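Local coordinates for copper chaperone CopZ (Staphylococcus aureus, PDB 6FF2), which sequesters copper(I) inside the cell as a chaperone and delivers it to the copper-exporting P-type ATPase CopA, at residues Ala23-Asn26 with Ser32-Val35; Val42-Asp47 with Ser54-Ala59. All blocks are in the same frame, centred on the assembly; numbering follows the deposited sequence.

Contact 1 (Ala23-Asn26 with Ser32-Val35). With MG (magnesium ion), chain E.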
# COMPACT_ATOMS: atom_id res chain seq x y z
N ALA A 23 11.53 4.85 2.48
CA ALA A 23 11.88 6.25 2.19
C ALA A 23 12.82 6.81 3.26
O ALA A 23 13.79 7.47 2.96
CB ALA A 23 10.62 7.08 2.13
N LEU A 24 12.53 6.46 4.50
CA LEU A 24 13.38 6.93 5.61
C LEU A 24 14.74 6.30 5.58
O LEU A 24 15.71 6.97 5.78
CB LEU A 24 12.67 6.73 6.95
CG LEU A 24 11.44 7.64 7.19
CD1 LEU A 24 10.56 7.14 8.34
CD2 LEU A 24 11.92 9.09 7.46
N ASN A 25 14.81 4.97 5.39
CA ASN A 25 16.10 4.29 5.31
C ASN A 25 16.97 4.66 4.12
O ASN A 25 18.19 4.42 4.14
CB ASN A 25 15.88 2.78 5.39
CG ASN A 25 15.63 2.31 6.79
OD1 ASN A 25 16.45 2.55 7.68
ND2 ASN A 25 14.53 1.60 7.00
N ASN A 26 16.41 5.25 3.09
CA ASN A 26 17.18 5.79 1.98
C ASN A 26 18.01 6.99 2.33
O ASN A 26 18.88 7.33 1.58
CB ASN A 26 16.26 6.22 0.83
CG ASN A 26 17.04 6.50 -0.44
OD1 ASN A 26 17.77 5.61 -0.92
ND2 ASN A 26 16.95 7.73 -0.95
N SER A 32 17.61 3.17 11.15
CA SER A 32 16.45 2.34 10.99
C SER A 32 15.19 3.16 11.17
O SER A 32 15.20 4.27 11.73
CB SER A 32 16.50 1.20 12.04
OG SER A 32 16.25 1.66 13.35
N ALA A 33 14.05 2.62 10.74
CA ALA A 33 12.77 3.25 10.91
C ALA A 33 11.74 2.16 11.21
O ALA A 33 11.75 1.10 10.53
CB ALA A 33 12.38 4.01 9.64
N ASP A 34 10.85 2.41 12.16
CA ASP A 34 9.82 1.41 12.59
C ASP A 34 8.48 2.11 12.71
O ASP A 34 8.26 2.95 13.60
CB ASP A 34 10.30 0.82 13.92
CG ASP A 34 9.34 -0.19 14.50
OD1 ASP A 34 8.55 -0.78 13.78
OD2 ASP A 34 9.42 -0.42 15.71
N VAL A 35 7.59 1.80 11.77
CA VAL A 35 6.22 2.29 11.75
C VAL A 35 5.35 1.44 12.65
O VAL A 35 5.32 0.20 12.51
CB VAL A 35 5.64 2.24 10.33
CG1 VAL A 35 4.11 2.49 10.38
CG2 VAL A 35 6.42 3.24 9.42
MG MG E . 19.77 3.30 4.80
O HOH W 1 14.41 -0.01 9.47
O HOH W 2 18.95 2.97 6.93
O HOH W 3 21.45 2.77 5.68
O HOH W 4 20.50 5.18 5.41
O HOH W 5 18.90 1.51 4.42

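Contact 2 (Val42-Asp47 with Ser54-Ala59)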
# COMPACT_ATOMS: atom_id res chain seq x y z
N VAL A 42 6.01 6.79 14.08
CA VAL A 42 7.16 6.26 13.40
C VAL A 42 8.46 6.57 14.16
O VAL A 42 8.74 7.74 14.37
CB VAL A 42 7.23 6.85 11.99
CG1 VAL A 42 8.37 6.18 11.20
CG2 VAL A 42 5.86 6.70 11.29
N SER A 43 9.14 5.54 14.61
CA SER A 43 10.37 5.69 15.38
C SER A 43 11.55 5.58 14.46
O SER A 43 11.76 4.55 13.83
CB SER A 43 10.46 4.68 16.50
OG SER A 43 11.72 4.80 17.18
N VAL A 44 12.42 6.60 14.46
CA VAL A 44 13.59 6.64 13.57
C VAL A 44 14.82 6.73 14.46
O VAL A 44 14.88 7.57 15.37
CB VAL A 44 13.51 7.86 12.67
CG1 VAL A 44 14.71 7.93 11.78
CG2 VAL A 44 12.23 7.88 11.84
N GLN A 45 15.75 5.84 14.24
CA GLN A 45 17.09 5.86 14.86
C GLN A 45 18.04 6.48 13.84
O GLN A 45 18.11 6.04 12.67
CB GLN A 45 17.55 4.46 15.21
CG GLN A 45 16.62 3.75 16.18
CD GLN A 45 16.76 4.24 17.60
OE1 GLN A 45 17.79 4.81 17.99
NE2 GLN A 45 15.76 4.00 18.38
N TYR A 46 18.83 7.47 14.27
CA TYR A 46 19.63 8.22 13.33
C TYR A 46 20.83 8.90 14.00
O TYR A 46 20.81 9.08 15.24
CB TYR A 46 18.77 9.29 12.64
CG TYR A 46 18.30 10.44 13.53
CD1 TYR A 46 17.32 10.28 14.48
CD2 TYR A 46 18.87 11.72 13.41
CE1 TYR A 46 16.87 11.33 15.28
CE2 TYR A 46 18.45 12.77 14.21
CZ TYR A 46 17.44 12.58 15.15
OH TYR A 46 17.03 13.61 15.90
N ASP A 47 21.79 9.29 13.16
CA ASP A 47 22.96 10.06 13.60
C ASP A 47 22.57 11.53 13.43
O ASP A 47 22.42 11.99 12.28
CB ASP A 47 24.16 9.70 12.74
CG ASP A 47 25.44 10.49 13.12
OD1 ASP A 47 25.30 11.50 13.83
OD2 ASP A 47 26.50 10.06 12.65
N SER A 54 13.78 17.53 9.59
CA SER A 54 13.14 18.09 8.39
C SER A 54 13.25 17.15 7.17
O SER A 54 12.31 17.05 6.37
CB SER A 54 13.77 19.47 8.16
OG SER A 54 15.18 19.38 7.87
N GLN A 55 14.38 16.48 6.99
CA GLN A 55 14.58 15.54 5.91
C GLN A 55 13.64 14.33 6.08
O GLN A 55 13.13 13.78 5.10
CB GLN A 55 16.03 15.10 5.85
CG GLN A 55 17.04 16.18 5.45
CD GLN A 55 18.43 15.67 5.67
OE1 GLN A 55 19.05 16.02 6.71
NE2 GLN A 55 18.92 14.79 4.79
N MET A 56 13.44 13.86 7.31
CA MET A 56 12.53 12.75 7.55
C MET A 56 11.09 13.12 7.22
O MET A 56 10.37 12.33 6.59
CB MET A 56 12.63 12.32 9.03
CG MET A 56 14.05 11.91 9.49
SD MET A 56 14.02 11.69 11.27
CE MET A 56 15.80 11.85 11.62
N LYS A 57 10.66 14.28 7.71
CA LYS A 57 9.30 14.75 7.42
C LYS A 57 9.10 14.86 5.93
O LYS A 57 8.03 14.49 5.43
CB LYS A 57 9.04 16.09 8.12
CG LYS A 57 8.97 15.95 9.63
CD LYS A 57 8.76 17.28 10.32
CE LYS A 57 8.59 17.04 11.79
NZ LYS A 57 7.77 18.07 12.44
N ASP A 58 10.09 15.43 5.22
CA ASP A 58 9.89 15.57 3.77
C ASP A 58 9.77 14.24 3.09
O ASP A 58 8.98 14.09 2.15
CB ASP A 58 11.06 16.34 3.15
CG ASP A 58 10.98 17.80 3.38
OD1 ASP A 58 9.97 18.32 3.92
OD2 ASP A 58 12.02 18.45 3.02
N ALA A 59 10.58 13.26 3.52
CA ALA A 59 10.55 11.94 2.89
C ALA A 59 9.19 11.29 3.09
O ALA A 59 8.69 10.59 2.18
CB ALA A 59 11.65 11.06 3.45

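Contact 1 (Ala23-Asn26 with Ser32-Val35)
Asn25, in the last turn of helix 14-25, reaches across to Ser32 and Ala33 of strand 30-36 with its amide. Its CB lies on the side of the magnesium ion. From there CG sits beside the backbone N (chi1 -78°), which brings the amide to the strand, with OD1 on the side of the metal's waters and ND2 turned to water 1. Asn25 OD1 comes to 3.3 Å from Ser32 CA, a van der Waals approach to the backbone, and is 2.6 Å from water 2, a magnesium ligand that probably donates to it. Asn25 ND2 donates to water 1 over 3.0 Å and makes a weak hydrogen bond to Glu21 O one helical turn back. Water 1 also accepts from the backbone, 2.9 Å from Ala33 N, so a single water links the amide to the strand where no direct hydrogen bond spans the contact. The backbone is a metal ligand itself, with Asn25 O 2.0 Å from the magnesium ion; four waters are bound there too. Beside this polar corner Leu24 CB and CD1 both touch the methyl of Ala33, with Leu24 CB to Ala33 CB 3.8 Å. Farther along the strand, Glu21 accepts from Val35 N and Lys17 donates to Val35 O. This is the helix-on-sheet packing of the heavy-metal-associated fold, well away from the copper site: the Leu24 side chain is about 14 Å from a bound copper(I) ion. Helix 14-25 thus covers strand 30-36, an outermost strand of this chain's sheet, while Leu24 continues past Ala33 to Val42 and Val44 of the adjoining strand 41-46.

Contact 2 (Val42-Asp47 with Ser54-Ala59)
Met56 of helix 53-62 sets its terminal methyl squarely on the ring of Tyr46 at the end of strand 41-46. Met56 CE stands 3.4 Å from the Tyr46 ring centroid and only 11° off the normal, a CH-pi contact over the middle of the face. Tyr46 CG is the ring atom nearest to Met56 CE, also at 3.4 Å, and the two side chains cross at about a right angle. The sulfur is farther back above the same face, with Met56 SD 4.9 Å from the Tyr46 ring centroid, so the Met-aromatic contact is made chiefly through the methyl. With Tyr46 CG between its backbone N and carbonyl carbon (chi1 68°), the ring stands with one face to Met56 CE and Val44 O at its edge, in plane. The thioether also packs on the strand two residues back: Met56 SD is 3.9 Å from Val44 CG1, the two side chains sliding past each other in opposite directions. Beyond CG the methionine chain is extended, letting a single residue span the gap to the sheet, where the nearest CA atoms, those of Val44 and Met56, are 8.6 Å apart. This is helix-on-sheet packing in the ferredoxin-like beta-alpha-beta-beta-alpha-beta fold of heavy-metal-associated domains, in which both helices cover one face of the antiparallel sheet. Leu24 of helix 14-25 touches Val44 and Met56 alike, and Leu6 of strand 3-9 flanks Val44. Val44 and Met56 are buried, Tyr46 only partly. Away from this tight part the segments diverge. Gln45 points away from the helix, on the other face of the sheet; Ser54, Gln55 and Asp58 are exposed on the helix and none touches the strand. Asp47 follows the strand into the loop, where OD1 accepts from Ser49 N.

How the contacts relate
From the N terminus, strand 3-9 leads by way of Cys13 into helix 14-25, whose first turn carries Cys16; both cysteines bind copper(I). Contact 1 closes the short connection from the end of that helix to strand 30-36. A turn then brings in strand 41-46, and contact 2 closes the loop from it to helix 53-62. The two closures follow in series, neither nested nor crossed. They meet in the sheet, where Asp34 N lies 2.9 Å from Ser43 O and Ser32 O 3.0 Å from Gln45 N, both probable hydrogen bonds. Leu24 CD2 packs 3.7 Å from Met56 CB, joining the two helices in the one layer that covers the sheet.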